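Local coordinates for protein free serine kinase (Thermococcus kodakarensis KOD1, PDB 5X0J) that catalyses the ADP-dependent phosphorylation of free L-serine to O-phospho-L-serine, the first step from L-serine to L-cysteine, at residues A134-G145 and I194-A202; G154-S162 and G215-T223. The protein carries 1 engineered substitution. One frame throughout, in Å; residues are numbered along the deposited sequence. Where two conformers were deposited one is given.

Contact 1: A134-G145 and I194-A202; sequences AERGEIAFALVG and IDYVFIRKA
F141 stands between F198 and R200, two residues apart on the facing chain, the second just past the strand, which meet it in different ways. The ring of F198 turns its edge to the face of F141 in a T-shaped pair, centroids 5.5 Å apart and planes at 74°. R200 runs alongside F141, pointing the same way: R200 CD lies 3.5 Å from F141 CE1, and CZ of the phenyl ring sits over one face of the guanidinium, planes inclined at 44°. From CG to NE the arginine is extended, which carries the guanidinium along the outer end of the phenyl, where it is bound by W102 O, P220 O and S219 OG. F198 also receives L143, whose CD1 lies over one ring face in a CH-pi contact, 3.8 Å from the ring centroid; CG of L143 is anti to the backbone N (chi1 170°), and the same methyl touches Y196 CB. On the other side of the sheet V144 CG2 packs against V197 CG1 at 3.6 Å and reaches I199 CG1. Strands 141-144 and 196-199 are antiparallel neighbours in the C-terminal domain sheet, with A142-I199 and V144-V197 as hydrogen-bonded pairs. A leucine in place of R200 would probably leave this side of the F141 ring less well packed and W102 O, P220 O and S219 OG without their charged donor. The apolar packing between the strands thus ends at an arginine whose buried charge, hydrogen-bonded to S219 and P220, ties the strand end to the loop that carries K221.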
ATOM      1  N   ALA A 134      -4.001 -18.129  -3.887  1.00 13.35           N
ATOM      2  CA  ALA A 134      -3.638 -16.707  -3.904  1.00 13.33           C
ATOM      3  C   ALA A 134      -2.129 -16.532  -3.858  1.00 13.54           C
ATOM      4  O   ALA A 134      -1.592 -15.702  -4.605  1.00 13.47           O
ATOM      5  CB  ALA A 134      -4.286 -15.979  -2.744  1.00 13.16           C
ATOM      6  N   GLU A 135      -1.441 -17.308  -3.026  1.00 13.79           N
ATOM      7  CA  GLU A 135       0.023 -17.234  -2.964  1.00 14.36           C
ATOM      8  C   GLU A 135       0.677 -17.591  -4.298  1.00 14.78           C
ATOM      9  O   GLU A 135       1.738 -17.049  -4.630  1.00 15.21           O
ATOM     10  CB  GLU A 135       0.591 -18.102  -1.831  1.00 14.63           C
ATOM     11  CG  GLU A 135       0.228 -17.630  -0.425  1.00 14.61           C
ATOM     12  CD  GLU A 135       0.975 -16.397   0.056  1.00 14.93           C
ATOM     13  OE1 GLU A 135       1.601 -15.689  -0.751  1.00 15.01           O
ATOM     14  OE2 GLU A 135       0.893 -16.113   1.260  1.00 15.25           O
ATOM     15  N   ARG A 136       0.040 -18.475  -5.067  1.00 14.95           N
ATOM     16  CA  ARG A 136       0.511 -18.831  -6.418  1.00 15.51           C
ATOM     17  C   ARG A 136       0.080 -17.856  -7.522  1.00 15.71           C
ATOM     18  O   ARG A 136       0.469 -18.029  -8.684  1.00 16.68           O
ATOM     19  CB  ARG A 136       0.073 -20.254  -6.786  1.00 15.91           C
ATOM     20  CG  ARG A 136       0.716 -21.332  -5.927  1.00 16.38           C
ATOM     21  CD  ARG A 136       0.517 -22.726  -6.513  1.00 16.91           C
ATOM     22  NE  ARG A 136      -0.904 -23.057  -6.678  1.00 16.96           N
ATOM     23  CZ  ARG A 136      -1.692 -23.622  -5.757  1.00 17.30           C
ATOM     24  NH1 ARG A 136      -1.235 -24.008  -4.563  1.00 17.86           N
ATOM     25  NH2 ARG A 136      -2.971 -23.835  -6.059  1.00 17.50           N
ATOM     26  N   GLY A 137      -0.714 -16.844  -7.174  1.00 15.28           N
ATOM     27  CA  GLY A 137      -1.163 -15.839  -8.134  1.00 15.38           C
ATOM     28  C   GLY A 137      -2.296 -16.289  -9.036  1.00 15.28           C
ATOM     29  O   GLY A 137      -2.552 -15.678 -10.063  1.00 15.79           O
ATOM     30  N   GLU A 138      -3.006 -17.336  -8.634  1.00 14.94           N
ATOM     31  CA  GLU A 138      -4.049 -17.942  -9.468  1.00 14.86           C
ATOM     32  C   GLU A 138      -5.396 -17.254  -9.337  1.00 14.19           C
ATOM     33  O   GLU A 138      -6.261 -17.422 -10.198  1.00 14.64           O
ATOM     34  CB  GLU A 138      -4.195 -19.420  -9.110  1.00 15.23           C
ATOM     35  CG  GLU A 138      -2.980 -20.237  -9.520  1.00 16.05           C
ATOM     36  CD  GLU A 138      -2.910 -21.605  -8.876  1.00 16.57           C
ATOM     37  OE1 GLU A 138      -3.815 -21.975  -8.104  1.00 17.04           O
ATOM     38  OE2 GLU A 138      -1.922 -22.320  -9.138  1.00 17.68           O
ATOM     39  N   ILE A 139      -5.592 -16.528  -8.241  1.00 13.50           N
ATOM     40  CA  ILE A 139      -6.807 -15.773  -7.963  1.00 13.10           C
ATOM     41  C   ILE A 139      -6.417 -14.367  -7.503  1.00 12.81           C
ATOM     42  O   ILE A 139      -5.248 -14.125  -7.187  1.00 13.19           O
ATOM     43  CB  ILE A 139      -7.671 -16.482  -6.893  1.00 13.04           C
ATOM     44  CG1 ILE A 139      -6.922 -16.664  -5.567  1.00 13.09           C
ATOM     45  CG2 ILE A 139      -8.129 -17.846  -7.404  1.00 13.32           C
ATOM     46  CD1 ILE A 139      -7.783 -17.257  -4.471  1.00 13.10           C
ATOM     47  N   ALA A 140      -7.393 -13.462  -7.464  1.00 12.31           N
ATOM     48  CA  ALA A 140      -7.128 -12.058  -7.116  1.00 12.16           C
ATOM     49  C   ALA A 140      -6.757 -11.933  -5.636  1.00 11.84           C
ATOM     50  O   ALA A 140      -5.767 -11.293  -5.282  1.00 11.79           O
ATOM     51  CB  ALA A 140      -8.346 -11.208  -7.432  1.00 12.14           C
ATOM     52  N   PHE A 141      -7.562 -12.547  -4.777  1.00 11.68           N
ATOM     53  CA  PHE A 141      -7.317 -12.561  -3.342  1.00 11.65           C
ATOM     54  C   PHE A 141      -7.934 -13.814  -2.736  1.00 11.75           C
ATOM     55  O   PHE A 141      -8.961 -14.298  -3.225  1.00 11.86           O
ATOM     56  CB  PHE A 141      -8.020 -11.386  -2.639  1.00 11.75           C
ATOM     57  CG  PHE A 141      -7.314 -10.051  -2.704  1.00 11.80           C
ATOM     58  CD1 PHE A 141      -6.126  -9.817  -2.009  1.00 11.78           C
ATOM     59  CD2 PHE A 141      -7.906  -8.987  -3.373  1.00 11.87           C
ATOM     60  CE1 PHE A 141      -5.529  -8.559  -2.022  1.00 11.80           C
ATOM     61  CE2 PHE A 141      -7.298  -7.743  -3.404  1.00 11.88           C
ATOM     62  CZ  PHE A 141      -6.120  -7.523  -2.723  1.00 11.92           C
ATOM     63  N   ALA A 142      -7.328 -14.306  -1.661  1.00 11.81           N
ATOM     64  CA  ALA A 142      -7.987 -15.223  -0.727  1.00 12.06           C
ATOM     65  C   ALA A 142      -8.470 -14.405   0.456  1.00 12.26           C
ATOM     66  O   ALA A 142      -7.691 -13.650   1.034  1.00 12.56           O
ATOM     67  CB  ALA A 142      -7.038 -16.315  -0.262  1.00 12.22           C
ATOM     68  N   LEU A 143      -9.742 -14.552   0.802  1.00 12.52           N
ATOM     69  CA  LEU A 143     -10.330 -13.906   1.975  1.00 12.89           C
ATOM     70  C   LEU A 143     -10.381 -14.947   3.074  1.00 13.32           C
ATOM     71  O   LEU A 143     -11.165 -15.901   2.979  1.00 13.50           O
ATOM     72  CB  LEU A 143     -11.728 -13.394   1.623  1.00 13.07           C
ATOM     73  CG  LEU A 143     -12.616 -12.887   2.752  1.00 13.34           C
ATOM     74  CD1 LEU A 143     -11.924 -11.766   3.508  1.00 13.34           C
ATOM     75  CD2 LEU A 143     -13.936 -12.411   2.177  1.00 13.47           C
ATOM     76  N   VAL A 144      -9.521 -14.806   4.079  1.00 13.86           N
ATOM     77  CA  VAL A 144      -9.300 -15.867   5.050  1.00 14.80           C
ATOM     78  C   VAL A 144      -9.377 -15.379   6.485  1.00 15.43           C
ATOM     79  O   VAL A 144      -8.897 -14.299   6.831  1.00 15.07           O
ATOM     80  CB  VAL A 144      -7.976 -16.624   4.783  1.00 15.14           C
ATOM     81  CG1 VAL A 144      -8.013 -17.277   3.414  1.00 15.24           C
ATOM     82  CG2 VAL A 144      -6.761 -15.723   4.920  1.00 15.42           C
ATOM     83  N   GLY A 145     -10.050 -16.185   7.297  1.00 16.47           N
ATOM     84  CA  GLY A 145     -10.120 -15.999   8.735  1.00 17.49           C
ATOM     85  C   GLY A 145     -10.677 -17.284   9.306  1.00 18.40           C
ATOM     86  O   GLY A 145     -10.092 -18.346   9.099  1.00 19.20           O
ATOM     87  N   ILE A 194      -8.488  -8.141  14.480  1.00 20.83           N
ATOM     88  CA  ILE A 194      -9.116  -8.174  13.154  1.00 19.96           C
ATOM     89  C   ILE A 194      -9.904  -9.458  13.003  1.00 19.45           C
ATOM     90  O   ILE A 194      -9.745 -10.390  13.793  1.00 19.82           O
ATOM     91  CB  ILE A 194      -8.095  -8.075  12.000  1.00 19.78           C
ATOM     92  CG1 ILE A 194      -7.055  -9.206  12.059  1.00 19.71           C
ATOM     93  CG2 ILE A 194      -7.418  -6.706  11.981  1.00 19.95           C
ATOM     94  CD1 ILE A 194      -6.369  -9.419  10.725  1.00 19.41           C
ATOM     95  N   ASP A 195     -10.733  -9.513  11.966  1.00 18.39           N
ATOM     96  CA  ASP A 195     -11.525 -10.703  11.646  1.00 18.25           C
ATOM     97  C   ASP A 195     -11.033 -11.454  10.402  1.00 17.14           C
ATOM     98  O   ASP A 195     -10.965 -12.681  10.405  1.00 17.34           O
ATOM     99  CB  ASP A 195     -12.992 -10.297  11.514  1.00 18.55           C
ATOM    100  CG  ASP A 195     -13.524  -9.658  12.790  1.00 19.48           C
ATOM    101  OD1 ASP A 195     -13.321 -10.261  13.873  1.00 21.00           O
ATOM    102  OD2 ASP A 195     -14.105  -8.554  12.734  1.00 20.02           O
ATOM    103  N   TYR A 196     -10.675 -10.723   9.348  1.00 16.08           N
ATOM    104  CA  TYR A 196     -10.318 -11.324   8.061  1.00 15.56           C
ATOM    105  C   TYR A 196      -9.140 -10.612   7.441  1.00 14.61           C
ATOM    106  O   TYR A 196      -8.947  -9.419   7.660  1.00 14.91           O
ATOM    107  CB  TYR A 196     -11.533 -11.312   7.106  1.00 15.65           C
ATOM    108  CG  TYR A 196     -12.421 -12.497   7.370  1.00 16.10           C
ATOM    109  CD1 TYR A 196     -13.393 -12.454   8.361  1.00 16.47           C
ATOM    110  CD2 TYR A 196     -12.226 -13.693   6.690  1.00 16.23           C
ATOM    111  CE1 TYR A 196     -14.163 -13.574   8.650  1.00 16.74           C
ATOM    112  CE2 TYR A 196     -12.989 -14.817   6.969  1.00 16.66           C
ATOM    113  CZ  TYR A 196     -13.955 -14.746   7.950  1.00 16.93           C
ATOM    114  OH  TYR A 196     -14.701 -15.856   8.250  1.00 18.05           O
ATOM    115  N   VAL A 197      -8.343 -11.369   6.690  1.00 13.95           N
ATOM    116  CA  VAL A 197      -7.237 -10.816   5.912  1.00 13.49           C
ATOM    117  C   VAL A 197      -7.386 -11.289   4.459  1.00 13.19           C
ATOM    118  O   VAL A 197      -7.924 -12.368   4.201  1.00 13.26           O
ATOM    119  CB  VAL A 197      -5.861 -11.192   6.535  1.00 13.64           C
ATOM    120  CG1 VAL A 197      -5.602 -12.688   6.482  1.00 13.76           C
ATOM    121  CG2 VAL A 197      -4.720 -10.454   5.840  1.00 13.48           C
ATOM    122  N   PHE A 198      -6.945 -10.459   3.521  1.00 12.78           N
ATOM    123  CA  PHE A 198      -6.960 -10.758   2.095  1.00 12.63           C
ATOM    124  C   PHE A 198      -5.531 -11.064   1.657  1.00 12.75           C
ATOM    125  O   PHE A 198      -4.668 -10.174   1.703  1.00 13.15           O
ATOM    126  CB  PHE A 198      -7.475  -9.574   1.281  1.00 12.43           C
ATOM    127  CG  PHE A 198      -8.943  -9.292   1.424  1.00 12.37           C
ATOM    128  CD1 PHE A 198      -9.412  -8.548   2.482  1.00 12.29           C
ATOM    129  CD2 PHE A 198      -9.846  -9.715   0.453  1.00 12.52           C
ATOM    130  CE1 PHE A 198     -10.763  -8.252   2.601  1.00 12.45           C
ATOM    131  CE2 PHE A 198     -11.193  -9.415   0.561  1.00 12.56           C
ATOM    132  CZ  PHE A 198     -11.653  -8.675   1.637  1.00 12.56           C
ATOM    133  N   ILE A 199      -5.289 -12.294   1.215  1.00 12.70           N
ATOM    134  CA  ILE A 199      -3.957 -12.748   0.804  1.00 12.76           C
ATOM    135  C   ILE A 199      -3.811 -12.627  -0.708  1.00 12.65           C
ATOM    136  O   ILE A 199      -4.713 -13.008  -1.463  1.00 12.32           O
ATOM    137  CB  ILE A 199      -3.716 -14.218   1.215  1.00 13.17           C
ATOM    138  CG1 ILE A 199      -3.926 -14.423   2.727  1.00 13.52           C
ATOM    139  CG2 ILE A 199      -2.342 -14.709   0.758  1.00 13.08           C
ATOM    140  CD1 ILE A 199      -3.028 -13.618   3.635  1.00 13.60           C
ATOM    141  N   ARG A 200      -2.675 -12.101  -1.156  1.00 12.54           N
ATOM    142  CA  ARG A 200      -2.333 -12.004  -2.576  1.00 12.84           C
ATOM    143  C   ARG A 200      -0.852 -12.273  -2.762  1.00 13.03           C
ATOM    144  O   ARG A 200      -0.057 -12.020  -1.856  1.00 12.93           O
ATOM    145  CB  ARG A 200      -2.655 -10.613  -3.121  1.00 12.82           C
ATOM    146  CG  ARG A 200      -2.078  -9.476  -2.284  1.00 12.71           C
ATOM    147  CD  ARG A 200      -2.156  -8.170  -3.051  1.00 12.69           C
ATOM    148  NE  ARG A 200      -2.048  -7.016  -2.164  1.00 12.57           N
ATOM    149  CZ  ARG A 200      -2.522  -5.801  -2.436  1.00 12.76           C
ATOM    150  NH1 ARG A 200      -3.141  -5.554  -3.591  1.00 12.99           N
ATOM    151  NH2 ARG A 200      -2.400  -4.835  -1.531  1.00 12.63           N
ATOM    152  N   LYS A 201      -0.491 -12.780  -3.933  0.70 13.52           N
ATOM    153  CA  LYS A 201       0.907 -12.913  -4.339  0.70 14.00           C
ATOM    154  C   LYS A 201       1.499 -11.518  -4.472  0.70 14.17           C
ATOM    155  O   LYS A 201       0.809 -10.586  -4.885  0.70 14.32           O
ATOM    156  CB  LYS A 201       1.010 -13.664  -5.672  0.70 14.43           C
ATOM    157  CG  LYS A 201       2.428 -13.976  -6.142  0.70 14.97           C
ATOM    158  CD  LYS A 201       2.431 -14.583  -7.541  0.70 15.59           C
ATOM    159  CE  LYS A 201       3.838 -14.971  -7.986  0.70 16.06           C
ATOM    160  NZ  LYS A 201       4.784 -13.822  -8.022  0.70 16.46           N
ATOM    161  N   ALA A 202       2.766 -11.377  -4.105  1.00 14.26           N
ATOM    162  CA  ALA A 202       3.460 -10.106  -4.267  1.00 14.56           C
ATOM    163  C   ALA A 202       3.868  -9.912  -5.724  1.00 15.04           C
ATOM    164  O   ALA A 202       4.142 -10.876  -6.436  1.00 15.08           O
ATOM    165  CB  ALA A 202       4.695 -10.084  -3.400  1.00 14.56           C
TER
HETATM  166  O   HOH W   1       2.132 -13.029  -0.510  1.00 13.06           O
HETATM  167  O   HOH W   2      -2.779 -13.331  -5.850  1.00 17.08           O

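Contact 2: G154-S162 and G215-T223. With SEP (phosphoserine), chain C.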
ATOM      1  N   GLY A 154      -7.816 -11.279 -11.395  1.00 14.20           N
ATOM      2  CA  GLY A 154      -6.481 -10.695 -11.408  1.00 14.37           C
ATOM      3  C   GLY A 154      -6.554  -9.245 -11.014  1.00 14.39           C
ATOM      4  O   GLY A 154      -7.277  -8.890 -10.089  1.00 13.98           O
ATOM      5  N   LEU A 155      -5.808  -8.409 -11.726  1.00 14.73           N
ATOM      6  CA  LEU A 155      -5.628  -7.017 -11.333  1.00 15.01           C
ATOM      7  C   LEU A 155      -6.939  -6.249 -11.193  1.00 14.67           C
ATOM      8  O   LEU A 155      -7.153  -5.540 -10.208  1.00 14.31           O
ATOM      9  CB  LEU A 155      -4.711  -6.281 -12.321  1.00 15.81           C
ATOM     10  CG  LEU A 155      -4.452  -4.791 -12.007  1.00 16.40           C
ATOM     11  CD1 LEU A 155      -4.002  -4.559 -10.568  1.00 16.24           C
ATOM     12  CD2 LEU A 155      -3.442  -4.209 -12.986  1.00 17.26           C
ATOM     13  N   GLU A 156      -7.819  -6.399 -12.174  1.00 14.63           N
ATOM     14  CA  GLU A 156      -9.092  -5.682 -12.157  1.00 14.72           C
ATOM     15  C   GLU A 156      -9.903  -6.059 -10.928  1.00 14.03           C
ATOM     16  O   GLU A 156     -10.506  -5.209 -10.293  1.00 13.73           O
ATOM     17  CB  GLU A 156      -9.889  -5.939 -13.437  1.00 15.38           C
ATOM     18  CG  GLU A 156      -9.327  -5.239 -14.667  1.00 16.18           C
ATOM     19  N   GLU A 157      -9.875  -7.339 -10.580  1.00 13.66           N
ATOM     20  CA  GLU A 157     -10.614  -7.827  -9.426  1.00 13.46           C
ATOM     21  C   GLU A 157      -9.977  -7.355  -8.121  1.00 13.09           C
ATOM     22  O   GLU A 157     -10.693  -7.015  -7.189  1.00 13.10           O
ATOM     23  CB  GLU A 157     -10.749  -9.353  -9.465  1.00 13.50           C
ATOM     24  CG  GLU A 157     -11.746  -9.851 -10.513  1.00 14.02           C
ATOM     25  CD  GLU A 157     -11.260  -9.733 -11.952  1.00 14.57           C
ATOM     26  OE1 GLU A 157     -12.112  -9.643 -12.873  1.00 16.19           O
ATOM     27  OE2 GLU A 157     -10.039  -9.760 -12.194  1.00 14.38           O
ATOM     28  N   GLN A 158      -8.648  -7.295  -8.076  1.00 12.99           N
ATOM     29  CA  GLN A 158      -7.974  -6.721  -6.918  1.00 12.92           C
ATOM     30  C   GLN A 158      -8.368  -5.258  -6.696  1.00 12.63           C
ATOM     31  O   GLN A 158      -8.550  -4.823  -5.568  1.00 12.06           O
ATOM     32  CB  GLN A 158      -6.455  -6.852  -7.052  1.00 13.37           C
ATOM     33  CG  GLN A 158      -5.969  -8.295  -6.975  1.00 13.74           C
ATOM     34  CD  GLN A 158      -4.496  -8.467  -7.279  1.00 14.60           C
ATOM     35  OE1 GLN A 158      -3.876  -7.640  -7.959  1.00 15.30           O
ATOM     36  NE2 GLN A 158      -3.921  -9.547  -6.770  1.00 14.71           N
ATOM     37  N   LYS A 159      -8.516  -4.507  -7.780  1.00 12.64           N
ATOM     38  CA  LYS A 159      -9.005  -3.134  -7.678  1.00 12.80           C
ATOM     39  C   LYS A 159     -10.445  -3.051  -7.174  1.00 12.68           C
ATOM     40  O   LYS A 159     -10.773  -2.192  -6.363  1.00 12.77           O
ATOM     41  CB  LYS A 159      -8.854  -2.404  -9.008  1.00 13.10           C
ATOM     42  CG  LYS A 159      -7.406  -2.171  -9.400  1.00 13.46           C
ATOM     43  CD  LYS A 159      -7.291  -1.465 -10.735  1.00 14.00           C
ATOM     44  CE  LYS A 159      -5.854  -1.067 -11.006  1.00 14.45           C
ATOM     45  NZ  LYS A 159      -5.673  -0.526 -12.382  1.00 15.18           N
ATOM     46  N   LYS A 160     -11.315  -3.945  -7.644  1.00 12.81           N
ATOM     47  CA  LYS A 160     -12.711  -3.925  -7.198  1.00 13.04           C
ATOM     48  C   LYS A 160     -12.803  -4.261  -5.711  1.00 12.48           C
ATOM     49  O   LYS A 160     -13.544  -3.613  -4.974  1.00 12.29           O
ATOM     50  CB  LYS A 160     -13.563  -4.889  -8.025  1.00 13.63           C
ATOM     51  CG  LYS A 160     -13.738  -4.441  -9.465  1.00 14.46           C
ATOM     52  CD  LYS A 160     -14.547  -5.432 -10.287  1.00 15.16           C
ATOM     53  CE  LYS A 160     -14.597  -5.017 -11.748  1.00 16.04           C
ATOM     54  NZ  LYS A 160     -15.288  -6.015 -12.604  1.00 16.59           N
ATOM     55  N   VAL A 161     -12.038  -5.260  -5.272  1.00 12.35           N
ATOM     56  CA  VAL A 161     -11.981  -5.591  -3.844  1.00 12.24           C
ATOM     57  C   VAL A 161     -11.518  -4.381  -3.028  1.00 12.08           C
ATOM     58  O   VAL A 161     -12.135  -4.022  -2.035  1.00 11.82           O
ATOM     59  CB  VAL A 161     -11.050  -6.796  -3.562  1.00 12.21           C
ATOM     60  CG1 VAL A 161     -10.795  -6.968  -2.067  1.00 12.24           C
ATOM     61  CG2 VAL A 161     -11.648  -8.073  -4.131  1.00 12.32           C
ATOM     62  N   SER A 162     -10.435  -3.746  -3.476  1.00 11.97           N
ATOM     63  CA  SER A 162      -9.832  -2.653  -2.736  1.00 11.91           C
ATOM     64  C   SER A 162     -10.789  -1.457  -2.643  1.00 12.12           C
ATOM     65  O   SER A 162     -10.847  -0.777  -1.624  1.00 12.18           O
ATOM     66  CB  SER A 162      -8.521  -2.251  -3.392  1.00 11.88           C
ATOM     67  OG  SER A 162      -7.595  -3.330  -3.343  1.00 11.64           O
ATOM     68  N   GLY A 215       1.883   2.790 -18.272  1.00 25.43           N
ATOM     69  CA  GLY A 215       0.977   3.810 -17.746  1.00 24.86           C
ATOM     70  C   GLY A 215      -0.172   3.261 -16.912  1.00 23.81           C
ATOM     71  O   GLY A 215      -1.193   3.929 -16.751  1.00 24.46           O
ATOM     72  N   GLU A 216      -0.008   2.043 -16.389  1.00 22.46           N
ATOM     73  CA  GLU A 216      -1.021   1.396 -15.559  1.00 21.14           C
ATOM     74  C   GLU A 216      -0.663   1.569 -14.084  1.00 19.65           C
ATOM     75  O   GLU A 216       0.459   1.958 -13.741  1.00 19.98           O
ATOM     76  CB  GLU A 216      -1.102  -0.093 -15.903  1.00 21.13           C
ATOM     77  N   VAL A 217      -1.634   1.290 -13.220  1.00 18.12           N
ATOM     78  CA  VAL A 217      -1.423   1.283 -11.766  1.00 16.99           C
ATOM     79  C   VAL A 217      -2.022   0.016 -11.158  1.00 15.93           C
ATOM     80  O   VAL A 217      -2.982  -0.565 -11.688  1.00 15.79           O
ATOM     81  CB  VAL A 217      -2.021   2.525 -11.057  1.00 17.14           C
ATOM     82  CG1 VAL A 217      -1.285   3.789 -11.483  1.00 17.45           C
ATOM     83  CG2 VAL A 217      -3.514   2.663 -11.321  1.00 17.25           C
ATOM     84  N   TYR A 218      -1.422  -0.422 -10.060  1.00 14.88           N
ATOM     85  CA  TYR A 218      -1.943  -1.530  -9.260  1.00 14.39           C
ATOM     86  C   TYR A 218      -3.022  -1.033  -8.288  1.00 13.59           C
ATOM     87  O   TYR A 218      -3.202   0.172  -8.088  1.00 13.32           O
ATOM     88  CB  TYR A 218      -0.837  -2.126  -8.396  1.00 14.52           C
ATOM     89  CG  TYR A 218       0.246  -2.916  -9.067  1.00 15.42           C
ATOM     90  CD1 TYR A 218      -0.001  -4.181  -9.578  1.00 15.65           C
ATOM     91  CD2 TYR A 218       1.546  -2.441  -9.110  1.00 15.89           C
ATOM     92  CE1 TYR A 218       1.014  -4.939 -10.151  1.00 16.09           C
ATOM     93  CE2 TYR A 218       2.566  -3.186  -9.671  1.00 16.42           C
ATOM     94  CZ  TYR A 218       2.300  -4.435 -10.191  1.00 16.46           C
ATOM     95  OH  TYR A 218       3.329  -5.163 -10.738  1.00 16.99           O
ATOM     96  N   SER A 219      -3.710  -1.970  -7.647  1.00 12.98           N
ATOM     97  CA  SER A 219      -4.576  -1.633  -6.525  1.00 12.58           C
ATOM     98  C   SER A 219      -3.708  -1.118  -5.351  1.00 12.20           C
ATOM     99  O   SER A 219      -2.485  -1.319  -5.345  1.00 12.44           O
ATOM    100  CB  SER A 219      -5.425  -2.852  -6.123  1.00 12.37           C
ATOM    101  OG  SER A 219      -4.651  -3.826  -5.450  1.00 12.36           O
ATOM    102  N   PRO A 220      -4.331  -0.444  -4.369  1.00 11.74           N
ATOM    103  CA  PRO A 220      -3.528   0.159  -3.298  1.00 11.65           C
ATOM    104  C   PRO A 220      -2.653  -0.841  -2.555  1.00 11.49           C
ATOM    105  O   PRO A 220      -3.040  -2.004  -2.343  1.00 11.64           O
ATOM    106  CB  PRO A 220      -4.577   0.783  -2.373  1.00 11.65           C
ATOM    107  CG  PRO A 220      -5.774   0.976  -3.223  1.00 11.86           C
ATOM    108  CD  PRO A 220      -5.765  -0.185  -4.168  1.00 11.92           C
ATOM    109  N   LYS A 221      -1.467  -0.375  -2.165  1.00 11.49           N
ATOM    110  CA  LYS A 221      -0.564  -1.105  -1.272  1.00 11.38           C
ATOM    111  C   LYS A 221      -0.089  -2.446  -1.844  1.00 11.33           C
ATOM    112  O   LYS A 221       0.280  -3.356  -1.112  1.00 11.42           O
ATOM    113  CB  LYS A 221      -1.219  -1.289   0.105  1.00 11.38           C
ATOM    114  CG  LYS A 221      -1.672   0.003   0.776  1.00 11.66           C
ATOM    115  CD  LYS A 221      -0.499   0.909   1.103  1.00 11.78           C
ATOM    116  CE  LYS A 221      -0.949   2.055   1.976  1.00 11.95           C
ATOM    117  NZ  LYS A 221       0.194   2.936   2.362  1.00 12.17           N
ATOM    118  N   THR A 222      -0.097  -2.568  -3.166  1.00 11.43           N
ATOM    119  CA  THR A 222       0.368  -3.785  -3.812  1.00 11.42           C
ATOM    120  C   THR A 222       1.842  -4.054  -3.517  1.00 11.42           C
ATOM    121  O   THR A 222       2.207  -5.182  -3.184  1.00 11.54           O
ATOM    122  CB  THR A 222       0.078  -3.734  -5.322  1.00 11.67           C
ATOM    123  OG1 THR A 222      -1.338  -3.800  -5.515  1.00 11.97           O
ATOM    124  CG2 THR A 222       0.766  -4.867  -6.078  1.00 11.92           C
ATOM    125  N   THR A 223       2.681  -3.029  -3.616  1.00 11.43           N
ATOM    126  CA  THR A 223       4.101  -3.184  -3.335  1.00 11.48           C
ATOM    127  C   THR A 223       4.436  -2.818  -1.889  1.00 11.39           C
ATOM    128  O   THR A 223       3.940  -1.832  -1.354  1.00 11.47           O
ATOM    129  CB  THR A 223       4.953  -2.292  -4.238  1.00 11.60           C
ATOM    130  OG1 THR A 223       4.582  -0.926  -4.038  1.00 11.65           O
ATOM    131  CG2 THR A 223       4.766  -2.645  -5.698  1.00 11.76           C
TER
HETATM  132  N   SEP C 302       4.707   1.305  -2.262  1.00 10.24           N
HETATM  133  CA  SEP C 302       4.599   1.364  -0.772  1.00 10.39           C
HETATM  134  CB  SEP C 302       3.163   1.032  -0.362  1.00 10.55           C
HETATM  135  OG  SEP C 302       2.276   1.961  -0.984  1.00 10.50           O
HETATM  136  C   SEP C 302       5.616   0.453  -0.136  1.00 10.21           C
HETATM  137  O   SEP C 302       5.478   0.100   1.052  1.00 10.48           O
HETATM  138  OXT SEP C 302       6.600   0.046  -0.781  1.00 10.27           O
HETATM  139  P   SEP C 302       2.237   3.516  -0.523  1.00 10.76           P
HETATM  140  O1P SEP C 302       2.654   3.513   0.939  1.00 10.39           O
HETATM  141  O2P SEP C 302       0.800   3.865  -0.751  1.00 10.95           O
HETATM  142  O3P SEP C 302       3.190   4.226  -1.450  1.00 10.77           O
HETATM  143  O   HOH W   3      -3.086  -4.818  -7.442  1.00 15.15           O
HETATM  144  O   HOH W   4      -1.862  -6.940  -5.990  1.00 18.32           O
HETATM  145  O   HOH W   5      -5.551  -2.914  -1.558  1.00 12.29           O
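The ring of Y218 carries T222 CG2 over one face, 3.6 Å above the plane and offset toward the rim, while L155 CD1 of the helix approaches obliquely, 4.1 Å from Y218 CD1. The amide of Q158 is the other flat group here: its OE1 accepts from two waters, both of which also donate to T222 OG1, and its NE2 is bound to A140 O. One of these waters also accepts from S219 N; together they link the helix side chain to the loop. K159 closes the contact directly. Its chain is extended beyond CG and passes S219 CB, bringing NZ to V217 O at 2.8 Å, with the donor tilted 29° from the carbonyl plane. The helix, which starts after G154 at the N-cap position, packs on the loop that follows helix 205-213, in which S219 to T222 form a type II beta turn; T222 OG1 donates to S219 O from above the carbonyl plane. S219 CB points at the helix and fits against Q158 O and S162 OG. S162 CB meets P220 CD at 3.5 Å, and its hydroxyl, set beside the backbone N (chi1 -63°), donates back to Q158 O, which S162 N reaches from the opposite face. A further water joins S162 OG to P220 O. The loop also enters the active site: K221 NZ bonds phosphoserine O1P at 2.9 Å and O2P weakly, with E36 and E4 as its carboxylate partners, and T223 OG1 takes the amino group of the ligand at 2.9 Å.

After the N-terminal mixed sheet and strand 98-107, the chain runs into helix 130-135 and strand 141-144, then helix 155-170, before returning through strand 196-199 and the loop after helix 205-213. Contact 1 closes a loop of 48 residues and contact 2 one of 52; because their segments alternate, the two loops cross instead of nesting. Contact 1 joins neighbouring strands of the antiparallel sheet, and contact 2 ties helix 155-170 to the loop entering the phosphoserine site. Their centres lie about 13 Å apart, and the side chains of Q158 and R200 bridge the two contacts.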